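Dihydrofolate reductase, putative (Aspergillus flavus, PDB 6DRS) probably catalyses the NADPH-dependent reduction of dihydrofolate to tetrahydrofolate, the step that antifolate inhibitors block. Local coordinates at residues A[45-50]-A[221-226]; A[62-67]-A[82-87]. One frame throughout, in Å; residues are numbered along the deposited sequence.

Contact 1. Residues A[45-50]-A[221-226]. With SO4 (sulfate ion), chain D.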
ATOM      1  N   ALA A  45      -1.166  -3.719   6.648  1.00 12.80           N
ATOM      2  CA  ALA A  45      -0.820  -2.911   7.802  1.00 12.91           C
ATOM      3  C   ALA A  45       0.563  -3.336   8.326  1.00 12.66           C
ATOM      4  O   ALA A  45       1.462  -2.492   8.440  1.00 14.10           O
ATOM      5  CB  ALA A  45      -1.896  -3.005   8.865  1.00 12.00           C
ATOM      6  N   ARG A  46       0.749  -4.635   8.555  1.00 12.20           N
ATOM      7  CA  ARG A  46       2.015  -5.161   9.121  1.00 11.41           C
ATOM      8  C   ARG A  46       3.171  -4.860   8.175  1.00 11.10           C
ATOM      9  O   ARG A  46       4.200  -4.395   8.608  1.00 11.64           O
ATOM     10  CB  ARG A  46       1.979  -6.670   9.378  1.00 10.77           C
ATOM     11  CG  ARG A  46       0.984  -7.075  10.446  1.00 10.61           C
ATOM     12  CD  ARG A  46       1.258  -8.539  10.747  1.00 11.63           C
ATOM     13  NE  ARG A  46       1.157  -9.360   9.543  1.00 11.91           N
ATOM     14  CZ  ARG A  46       0.032  -9.864   9.044  1.00 12.64           C
ATOM     15  NH1 ARG A  46      -1.112  -9.748   9.699  1.00 12.43           N
ATOM     16  NH2 ARG A  46       0.064 -10.513   7.899  1.00 12.65           N
ATOM     17  N   VAL A  47       2.987  -5.136   6.889  1.00 10.40           N
ATOM     18  CA  VAL A  47       4.036  -4.942   5.927  1.00  9.91           C
ATOM     19  C   VAL A  47       4.412  -3.465   5.788  1.00 10.16           C
ATOM     20  O   VAL A  47       5.599  -3.153   5.735  1.00 10.63           O
ATOM     21  CB  VAL A  47       3.683  -5.618   4.595  1.00  9.72           C
ATOM     22  CG1 VAL A  47       4.652  -5.231   3.481  1.00  8.90           C
ATOM     23  CG2 VAL A  47       3.643  -7.128   4.825  1.00  9.36           C
ATOM     24  N   THR A  48       3.442  -2.560   5.722  1.00 10.56           N
ATOM     25  CA  THR A  48       3.798  -1.147   5.430  1.00 10.45           C
ATOM     26  C   THR A  48       4.377  -0.487   6.684  1.00 10.38           C
ATOM     27  O   THR A  48       5.084   0.510   6.582  1.00 12.31           O
ATOM     28  CB  THR A  48       2.588  -0.343   4.940  1.00 10.51           C
ATOM     29  OG1 THR A  48       1.553  -0.503   5.916  1.00 10.69           O
ATOM     30  CG2 THR A  48       2.123  -0.736   3.555  1.00 10.30           C
ATOM     31  N   THR A  49       4.076  -1.025   7.852  1.00 10.51           N
ATOM     32  CA  THR A  49       4.539  -0.464   9.136  1.00 10.87           C
ATOM     33  C   THR A  49       5.948  -0.968   9.488  1.00 11.60           C
ATOM     34  O   THR A  49       6.788  -0.187   9.959  1.00 12.05           O
ATOM     35  CB  THR A  49       3.560  -0.796  10.265  1.00 11.11           C
ATOM     36  OG1 THR A  49       2.273  -0.387   9.790  1.00 11.64           O
ATOM     37  CG2 THR A  49       3.893  -0.040  11.533  1.00 10.63           C
ATOM     38  N   ARG A  50       6.209  -2.245   9.223  1.00 11.49           N
ATOM     39  CA  ARG A  50       7.406  -2.959   9.682  1.00 12.23           C
ATOM     40  C   ARG A  50       8.700  -2.272   9.209  1.00 12.65           C
ATOM     41  O   ARG A  50       9.039  -2.334   8.011  1.00 12.79           O
ATOM     42  CB  ARG A  50       7.337  -4.377   9.114  1.00 11.96           C
ATOM     43  CG  ARG A  50       8.443  -5.287   9.611  1.00 12.86           C
ATOM     44  CD  ARG A  50       8.392  -6.727   9.129  1.00 11.99           C
ATOM     45  NE  ARG A  50       7.291  -7.397   9.813  1.00 11.76           N
ATOM     46  CZ  ARG A  50       6.209  -7.903   9.215  1.00 11.65           C
ATOM     47  NH1 ARG A  50       5.242  -8.426   9.951  1.00 10.91           N
ATOM     48  NH2 ARG A  50       6.096  -7.901   7.896  1.00 11.18           N
ATOM     49  N   GLU A 221      11.330 -12.206   2.002  1.00 14.82           N
ATOM     50  CA  GLU A 221      12.457 -11.309   2.327  1.00 15.05           C
ATOM     51  C   GLU A 221      12.020  -9.844   2.155  1.00 13.65           C
ATOM     52  O   GLU A 221      12.311  -9.025   3.030  1.00 12.87           O
ATOM     53  CB  GLU A 221      13.659 -11.583   1.424  1.00 15.91           C
ATOM     54  CG  GLU A 221      14.238 -12.978   1.587  1.00 17.28           C
ATOM     55  CD  GLU A 221      15.241 -13.383   0.522  1.00 17.72           C
ATOM     56  OE1 GLU A 221      15.455 -12.618  -0.438  1.00 18.57           O
ATOM     57  OE2 GLU A 221      15.795 -14.484   0.642  1.00 19.18           O
ATOM     58  N   TRP A 222      11.341  -9.510   1.046  1.00 13.20           N
ATOM     59  CA  TRP A 222      10.865  -8.125   0.819  1.00 12.70           C
ATOM     60  C   TRP A 222      10.021  -7.657   1.990  1.00 12.79           C
ATOM     61  O   TRP A 222      10.129  -6.533   2.413  1.00 12.48           O
ATOM     62  CB  TRP A 222      10.014  -8.004  -0.428  1.00 13.33           C
ATOM     63  CG  TRP A 222      10.711  -8.365  -1.692  1.00 13.92           C
ATOM     64  CD1 TRP A 222      12.042  -8.632  -1.849  1.00 14.64           C
ATOM     65  CD2 TRP A 222      10.107  -8.480  -2.993  1.00 14.13           C
ATOM     66  NE1 TRP A 222      12.301  -8.935  -3.158  1.00 14.58           N
ATOM     67  CE2 TRP A 222      11.139  -8.837  -3.890  1.00 13.96           C
ATOM     68  CE3 TRP A 222       8.807  -8.294  -3.491  1.00 13.73           C
ATOM     69  CZ2 TRP A 222      10.912  -9.017  -5.257  1.00 13.93           C
ATOM     70  CZ3 TRP A 222       8.587  -8.489  -4.841  1.00 14.01           C
ATOM     71  CH2 TRP A 222       9.622  -8.858  -5.705  1.00 14.14           C
ATOM     72  N   VAL A 223       9.145  -8.494   2.497  1.00 12.39           N
ATOM     73  CA  VAL A 223       8.083  -7.887   3.282  1.00 12.62           C
ATOM     74  C   VAL A 223       8.314  -8.194   4.763  1.00 12.56           C
ATOM     75  O   VAL A 223       7.577  -7.673   5.589  1.00 12.16           O
ATOM     76  CB  VAL A 223       6.677  -8.309   2.800  1.00 12.34           C
ATOM     77  CG1 VAL A 223       6.461  -7.978   1.338  1.00 13.30           C
ATOM     78  CG2 VAL A 223       6.354  -9.775   3.088  1.00 11.43           C
ATOM     79  N   GLY A 224       9.266  -9.093   5.083  1.00 12.04           N
ATOM     80  CA  GLY A 224       9.667  -9.334   6.484  1.00 11.49           C
ATOM     81  C   GLY A 224       8.696 -10.201   7.271  1.00 11.64           C
ATOM     82  O   GLY A 224       8.689 -10.162   8.501  1.00 11.94           O
ATOM     83  N   GLU A 225       7.824 -10.944   6.593  1.00 11.43           N
ATOM     84  CA  GLU A 225       7.041 -12.010   7.230  1.00 11.90           C
ATOM     85  C   GLU A 225       6.880 -13.150   6.211  1.00 11.82           C
ATOM     86  O   GLU A 225       7.055 -12.932   5.017  1.00 11.53           O
ATOM     87  CB  GLU A 225       5.695 -11.510   7.752  1.00 12.22           C
ATOM     88  CG  GLU A 225       4.852 -10.913   6.641  1.00 13.47           C
ATOM     89  CD  GLU A 225       3.493 -10.476   7.136  1.00 14.52           C
ATOM     90  OE1 GLU A 225       3.418  -9.466   7.905  1.00 14.58           O
ATOM     91  OE2 GLU A 225       2.530 -11.190   6.819  1.00 14.84           O
ATOM     92  N   PRO A 226       6.597 -14.361   6.688  1.00 12.45           N
ATOM     93  CA  PRO A 226       6.491 -15.509   5.790  1.00 13.60           C
ATOM     94  C   PRO A 226       5.314 -15.380   4.806  1.00 14.76           C
ATOM     95  O   PRO A 226       4.197 -15.095   5.222  1.00 15.67           O
ATOM     96  CB  PRO A 226       6.238 -16.702   6.726  1.00 13.26           C
ATOM     97  CG  PRO A 226       6.692 -16.236   8.098  1.00 12.95           C
ATOM     98  CD  PRO A 226       6.451 -14.747   8.103  1.00 12.69           C
TER
HETATM   99  S   SO4 D 303       7.183  -8.181  13.127  1.00 92.57           S
HETATM  100  O1  SO4 D 303       8.161  -9.140  12.559  1.00 87.42           O
HETATM  101  O2  SO4 D 303       7.271  -8.149  14.605  1.00 91.61           O
HETATM  102  O3  SO4 D 303       5.808  -8.619  12.784  1.00 94.66           O
HETATM  103  O4  SO4 D 303       7.459  -6.840  12.558  1.00 91.98           O
HETATM  104  O   HOH W   1       7.648  -4.604   5.617  1.00 22.66           O
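A salt-bridge network of R46, R50 and E225 joins the C-terminal end of helix 38-49 to the turn that follows helix 216-223. The carboxylate of E225 sits between the two arginines. R46 grips it side-on: NE donates to E225 OE1, and NH2 donates to E225 OE2 over 2.8 Å at 165°. The guanidinium and carboxylate planes lie only 25° apart, so this pair is nearly coplanar. R50 approaches from another direction and end-on. Its NH1 and NH2 both point to E225 OE1, with NH1 at 2.9 Å, on the side away from OE2. E225 OE1 thus accepts three N-H groups, which probably favours the ionised carboxylate. With CG between its backbone N and carbonyl carbon (chi1 59°), E225 extends its chain to both arginines.

R50 is the first residue beyond its helix. Its NH2 also donates to V223 O at 2.8 Å, and G224 O lies over one face of the guanidinium. Beside the charges, V47 CG1 packs on V223 CB at 3.7 Å, and V223 also touches V177 of strand 174-183. A45, on the same helix, touches the bound inhibitor. The NE-NH1 edge of the R50 guanidinium binds a sulfate, probably from the crystallisation liquor: NE donates to its O4 at 2.8 Å and NH1 to its O3 at 2.9 Å.

Contact 2. Residues A[62-67]-A[82-87]. With NAP (NADP nicotinamide-adenine-dinucleotide phosphate), chain H; SO4 (sulfate ion), chain C.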
ATOM      1  N   MET A  62       1.044   7.962  -1.682  1.00 15.25           N
ATOM      2  CA  MET A  62      -0.312   7.704  -2.183  1.00 15.73           C
ATOM      3  C   MET A  62      -0.854   8.911  -2.970  1.00 17.14           C
ATOM      4  O   MET A  62      -0.490  10.063  -2.726  1.00 17.95           O
ATOM      5  CB  MET A  62      -1.262   7.364  -1.030  1.00 14.73           C
ATOM      6  CG  MET A  62      -1.569   8.542  -0.132  1.00 14.28           C
ATOM      7  SD  MET A  62      -2.173   7.962   1.463  1.00 15.05           S
ATOM      8  CE  MET A  62      -0.593   7.675   2.276  1.00 15.59           C
ATOM      9  N   GLY A  63      -1.743   8.648  -3.935  1.00 18.69           N
ATOM     10  CA  GLY A  63      -2.484   9.736  -4.584  1.00 16.89           C
ATOM     11  C   GLY A  63      -3.537  10.306  -3.639  1.00 16.73           C
ATOM     12  O   GLY A  63      -3.958   9.643  -2.679  1.00 16.34           O
ATOM     13  N   ARG A  64      -3.975  11.540  -3.904  1.00 17.39           N
ATOM     14  CA  ARG A  64      -4.908  12.205  -3.000  1.00 17.76           C
ATOM     15  C   ARG A  64      -6.218  11.405  -2.873  1.00 16.77           C
ATOM     16  O   ARG A  64      -6.829  11.382  -1.792  1.00 16.82           O
ATOM     17  CB  ARG A  64      -5.049  13.691  -3.359  1.00 18.77           C
ATOM     18  CG  ARG A  64      -5.890  14.491  -2.367  1.00 19.56           C
ATOM     19  CD  ARG A  64      -7.390  14.347  -2.593  1.00 20.35           C
ATOM     20  NE  ARG A  64      -7.636  14.662  -3.994  1.00 20.69           N
ATOM     21  CZ  ARG A  64      -8.779  14.470  -4.631  1.00 19.97           C
ATOM     22  NH1 ARG A  64      -9.810  13.922  -4.010  1.00 18.59           N
ATOM     23  NH2 ARG A  64      -8.866  14.820  -5.899  1.00 20.43           N
ATOM     24  N   LYS A  65      -6.650  10.729  -3.942  1.00 17.23           N
ATOM     25  CA  LYS A  65      -7.925  10.009  -3.884  1.00 16.28           C
ATOM     26  C   LYS A  65      -7.798   8.785  -2.968  1.00 16.72           C
ATOM     27  O   LYS A  65      -8.735   8.459  -2.210  1.00 16.04           O
ATOM     28  CB  LYS A  65      -8.406   9.635  -5.289  1.00 17.31           C
ATOM     29  CG  LYS A  65      -9.132  10.757  -6.017  1.00 17.78           C
ATOM     30  CD  LYS A  65      -9.185  10.524  -7.508  1.00 19.06           C
ATOM     31  CE  LYS A  65     -10.165  11.406  -8.249  1.00 18.84           C
ATOM     32  NZ  LYS A  65      -9.695  11.611  -9.641  1.00 20.25           N
ATOM     33  N   THR A  66      -6.642   8.132  -3.004  1.00 15.51           N
ATOM     34  CA  THR A  66      -6.397   7.000  -2.112  1.00 15.51           C
ATOM     35  C   THR A  66      -6.329   7.500  -0.669  1.00 15.03           C
ATOM     36  O   THR A  66      -6.916   6.895   0.233  1.00 13.22           O
ATOM     37  CB  THR A  66      -5.131   6.231  -2.508  1.00 15.56           C
ATOM     38  OG1 THR A  66      -5.332   5.701  -3.821  1.00 16.42           O
ATOM     39  CG2 THR A  66      -4.828   5.104  -1.546  1.00 15.43           C
ATOM     40  N   TYR A  67      -5.657   8.633  -0.452  1.00 15.52           N
ATOM     41  CA  TYR A  67      -5.740   9.230   0.895  1.00 16.39           C
ATOM     42  C   TYR A  67      -7.207   9.363   1.325  1.00 16.99           C
ATOM     43  O   TYR A  67      -7.579   8.937   2.410  1.00 16.25           O
ATOM     44  CB  TYR A  67      -4.998  10.561   0.982  1.00 16.50           C
ATOM     45  CG  TYR A  67      -5.051  11.169   2.362  1.00 18.07           C
ATOM     46  CD1 TYR A  67      -4.211  10.724   3.379  1.00 18.43           C
ATOM     47  CD2 TYR A  67      -5.933  12.201   2.659  1.00 18.67           C
ATOM     48  CE1 TYR A  67      -4.242  11.291   4.646  1.00 17.98           C
ATOM     49  CE2 TYR A  67      -5.996  12.759   3.930  1.00 18.73           C
ATOM     50  CZ  TYR A  67      -5.132  12.318   4.921  1.00 18.78           C
ATOM     51  OH  TYR A  67      -5.166  12.884   6.164  1.00 17.38           O
ATOM     52  N   ASN A  82       2.895   9.262   5.967  1.00 13.40           N
ATOM     53  CA  ASN A  82       1.941   9.282   4.901  1.00 13.77           C
ATOM     54  C   ASN A  82       2.332  10.409   3.955  1.00 14.77           C
ATOM     55  O   ASN A  82       2.558  11.544   4.395  1.00 15.82           O
ATOM     56  CB  ASN A  82       0.530   9.488   5.436  1.00 13.57           C
ATOM     57  CG  ASN A  82       0.034   8.335   6.281  1.00 13.83           C
ATOM     58  OD1 ASN A  82      -0.933   7.683   5.903  1.00 14.31           O
ATOM     59  ND2 ASN A  82       0.637   8.102   7.443  1.00 12.57           N
ATOM     60  N   VAL A  83       2.480  10.096   2.675  1.00 15.57           N
ATOM     61  CA  VAL A  83       2.893  11.124   1.724  1.00 16.23           C
ATOM     62  C   VAL A  83       1.814  11.260   0.647  1.00 17.80           C
ATOM     63  O   VAL A  83       1.645  10.349  -0.169  1.00 20.26           O
ATOM     64  CB  VAL A  83       4.276  10.842   1.108  1.00 16.72           C
ATOM     65  CG1 VAL A  83       4.721  12.003   0.222  1.00 15.96           C
ATOM     66  CG2 VAL A  83       5.317  10.549   2.179  1.00 16.28           C
ATOM     67  N   ILE A  84       1.085  12.375   0.665  1.00 17.47           N
ATOM     68  CA  ILE A  84      -0.101  12.550  -0.196  1.00 18.76           C
ATOM     69  C   ILE A  84       0.296  13.373  -1.422  1.00 19.41           C
ATOM     70  O   ILE A  84       0.744  14.509  -1.276  1.00 19.74           O
ATOM     71  CB  ILE A  84      -1.279  13.189   0.570  1.00 19.07           C
ATOM     72  CG1 ILE A  84      -1.739  12.323   1.745  1.00 19.04           C
ATOM     73  CG2 ILE A  84      -2.435  13.491  -0.382  1.00 20.20           C
ATOM     74  CD1 ILE A  84      -1.199  12.721   3.099  1.00 20.57           C
ATOM     75  N   VAL A  85       0.147  12.778  -2.616  1.00 20.18           N
ATOM     76  CA  VAL A  85       0.528  13.435  -3.882  1.00 21.38           C
ATOM     77  C   VAL A  85      -0.704  14.089  -4.520  1.00 22.67           C
ATOM     78  O   VAL A  85      -1.727  13.432  -4.741  1.00 21.01           O
ATOM     79  CB  VAL A  85       1.220  12.469  -4.865  1.00 20.77           C
ATOM     80  CG1 VAL A  85       1.461  13.108  -6.226  1.00 20.88           C
ATOM     81  CG2 VAL A  85       2.525  11.951  -4.285  1.00 20.30           C
ATOM     82  N   THR A  86      -0.565  15.389  -4.810  1.00 24.06           N
ATOM     83  CA  THR A  86      -1.688  16.225  -5.225  1.00 26.86           C
ATOM     84  C   THR A  86      -1.199  17.345  -6.148  1.00 28.16           C
ATOM     85  O   THR A  86      -0.002  17.677  -6.206  1.00 27.15           O
ATOM     86  CB  THR A  86      -2.465  16.788  -4.026  1.00 27.69           C
ATOM     87  OG1 THR A  86      -3.603  17.455  -4.570  1.00 27.84           O
ATOM     88  CG2 THR A  86      -1.658  17.790  -3.226  1.00 26.85           C
ATOM     89  N   ARG A  87      -2.147  17.915  -6.883  1.00 29.37           N
ATOM     90  CA  ARG A  87      -1.852  19.097  -7.695  1.00 29.38           C
ATOM     91  C   ARG A  87      -2.329  20.361  -6.965  1.00 28.51           C
ATOM     92  O   ARG A  87      -2.163  21.456  -7.474  1.00 29.35           O
ATOM     93  CB  ARG A  87      -2.499  18.970  -9.075  1.00 29.81           C
ATOM     94  CG  ARG A  87      -1.784  17.975  -9.971  1.00 32.49           C
ATOM     95  CD  ARG A  87      -2.249  18.021 -11.410  1.00 33.20           C
ATOM     96  NE  ARG A  87      -1.545  17.007 -12.188  1.00 34.28           N
ATOM     97  CZ  ARG A  87      -1.963  15.755 -12.343  1.00 33.07           C
ATOM     98  NH1 ARG A  87      -3.134  15.372 -11.849  1.00 31.00           N
ATOM     99  NH2 ARG A  87      -1.190  14.891 -12.977  1.00 34.23           N
TER
HETATM  100  PA  NAP H 307      -5.069   8.008  -7.068  1.00 16.47           P
HETATM  101  O1A NAP H 307      -5.152   7.428  -5.684  1.00 15.94           O
HETATM  102  O2A NAP H 307      -4.046   7.743  -8.111  1.00 15.21           O
HETATM  103  O5B NAP H 307      -5.200   9.621  -6.920  1.00 19.00           O
HETATM  104  C5B NAP H 307      -5.441  10.515  -8.024  1.00 19.26           C
HETATM  105  C4B NAP H 307      -5.121  11.896  -7.491  1.00 20.89           C
HETATM  106  O4B NAP H 307      -3.730  11.964  -7.173  1.00 21.63           O
HETATM  107  C3B NAP H 307      -5.335  13.020  -8.494  1.00 22.19           C
HETATM  108  O3B NAP H 307      -6.702  13.460  -8.478  1.00 19.81           O
HETATM  109  C2B NAP H 307      -4.380  14.080  -7.977  1.00 21.97           C
HETATM  110  O2B NAP H 307      -4.893  14.647  -6.773  1.00 20.75           O
HETATM  111  C1B NAP H 307      -3.201  13.262  -7.484  1.00 23.77           C
HETATM  112  N9A NAP H 307      -2.212  13.093  -8.533  1.00 25.51           N
HETATM  113  C8A NAP H 307      -2.246  12.032  -9.356  1.00 27.71           C
HETATM  114  N7A NAP H 307      -1.224  12.105 -10.234  1.00 30.01           N
HETATM  115  C5A NAP H 307      -0.515  13.224  -9.968  1.00 29.89           C
HETATM  116  C6A NAP H 307       0.687  13.873 -10.540  1.00 30.79           C
HETATM  117  N6A NAP H 307       1.296  13.262 -11.565  1.00 33.72           N
HETATM  118  N1A NAP H 307       1.148  15.031 -10.022  1.00 29.98           N
HETATM  119  C2A NAP H 307       0.499  15.583  -8.981  1.00 29.09           C
HETATM  120  N3A NAP H 307      -0.611  15.040  -8.411  1.00 28.77           N
HETATM  121  C4A NAP H 307      -1.174  13.883  -8.845  1.00 27.35           C
HETATM  122  O3  NAP H 307      -6.581   7.806  -7.675  1.00 18.04           O
HETATM  123  PN  NAP H 307      -7.162   6.613  -8.623  1.00 16.18           P
HETATM  124  O1N NAP H 307      -6.185   6.190  -9.638  1.00 15.30           O
HETATM  125  O2N NAP H 307      -8.511   7.171  -9.018  1.00 17.71           O
HETATM  126  O5D NAP H 307      -7.395   5.434  -7.568  1.00 14.77           O
HETATM  127  C5D NAP H 307      -8.249   5.608  -6.466  1.00 13.49           C
HETATM  128  C4D NAP H 307      -9.028   4.310  -6.447  1.00 13.54           C
HETATM  129  O4D NAP H 307      -8.092   3.232  -6.418  1.00 13.23           O
HETATM  130  C3D NAP H 307      -9.959   4.127  -5.272  1.00 13.46           C
HETATM  131  O3D NAP H 307     -11.112   3.393  -5.761  1.00 14.03           O
HETATM  132  C2D NAP H 307      -9.138   3.278  -4.339  1.00 12.45           C
HETATM  133  O2D NAP H 307      -9.974   2.531  -3.491  1.00 11.87           O
HETATM  134  C1D NAP H 307      -8.365   2.393  -5.292  1.00 13.28           C
HETATM  135  N1N NAP H 307      -7.122   1.863  -4.692  1.00 14.26           N
HETATM  136  C2N NAP H 307      -6.999   0.520  -4.579  1.00 14.42           C
HETATM  137  C3N NAP H 307      -5.858  -0.070  -3.997  1.00 15.18           C
HETATM  138  C7N NAP H 307      -5.746  -1.590  -3.900  1.00 15.37           C
HETATM  139  O7N NAP H 307      -4.708  -2.125  -3.495  1.00 14.98           O
HETATM  140  N7N NAP H 307      -6.812  -2.325  -4.266  1.00 14.23           N
HETATM  141  C4N NAP H 307      -4.853   0.780  -3.493  1.00 14.87           C
HETATM  142  C5N NAP H 307      -5.021   2.161  -3.621  1.00 14.83           C
HETATM  143  C6N NAP H 307      -6.170   2.691  -4.210  1.00 14.43           C
HETATM  144  P2B NAP H 307      -5.709  16.034  -6.785  1.00 20.56           P
HETATM  145  O1X NAP H 307      -7.016  15.744  -7.512  1.00 20.33           O
HETATM  146  O2X NAP H 307      -6.025  16.236  -5.317  1.00 19.19           O
HETATM  147  O3X NAP H 307      -4.727  16.876  -7.540  1.00 19.54           O
HETATM  148  S   SO4 C 302     -12.425  14.118  -6.542  1.00 82.52           S
HETATM  149  O1  SO4 C 302     -13.471  13.168  -6.982  1.00 84.78           O
HETATM  150  O2  SO4 C 302     -11.493  13.314  -5.717  1.00 78.78           O
HETATM  151  O3  SO4 C 302     -11.749  14.724  -7.727  1.00 73.42           O
HETATM  152  O4  SO4 C 302     -13.041  15.198  -5.722  1.00 76.24           O
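Strands 57-63 and 81-85 run parallel here, with M62 N donating to V83 O at 2.9 Å and V85 N donating to M62 O at 2.8 Å. The strands and helix 64-69 form a beta-alpha-beta unit of the dihydrofolate reductase fold, and this end of it binds NADP. G63 is the N-cap residue of the helix. A weak bond from R64 N to V85 O continues the pairing past the strand end.

I84 fills the angle between strand and helix. Its CG1 meets the Y67 ring obliquely, 3.4 Å from CD1, and its CG2 rests by R64 CA and CB. On the same face of the sheet, the M62 chain bends at its end so that CE makes a van der Waals contact with N82 OD1 at 3.6 Å. N82 ND2 donates to L77 O.

R64 and T86 hold the 2'-phosphate of the cofactor. R64 NE donates to NADP O2X at 2.6 Å and NH2 to NADP O1X at 2.6 Å, with the phosphorus near the guanidinium plane. T86 OG1 gives NADP O2X a second bond, and R87 N donates to NADP O3X at 2.9 Å. The R64 chain bends at chi2 (-81°) and again at chi3, turning its guanidinium to the phosphate and to a nearby sulfate. R87 lays its guanidinium over the adenine. At the helix start, T66 OG1 donates to NADP O1A of the pyrophosphate at 2.5 Å.

Around this site, D68 forms a salt bridge with R64, and E99 of helix 89-116 bonds Y67 OH. Strand 81-85 lies between strands 57-63 and 128-132, and V83 and V85 pack on A138 of helix 135-146.

Overall arrangement
Contact 2 is buried and lies at the cofactor, whereas contact 1 is partly buried, with its charged groups toward the surface. Their centres are about 22 Å apart, on opposite sides of the chain's centre, and they do not touch. Helix 38-49 of contact 1 is followed in the chain by strand 57-63 of contact 2. Contact 1 joins residues far apart in sequence through arginine-carboxylate bonds and one valine pair. Contact 2 joins neighbouring elements through parallel backbone pairing and apolar packing. In contact 1 two arginines bind a protein carboxylate; in contact 2 the side chain of R64 binds the cofactor phosphate. A45 and T66, on these segments though not in the contacts, touch the inhibitor.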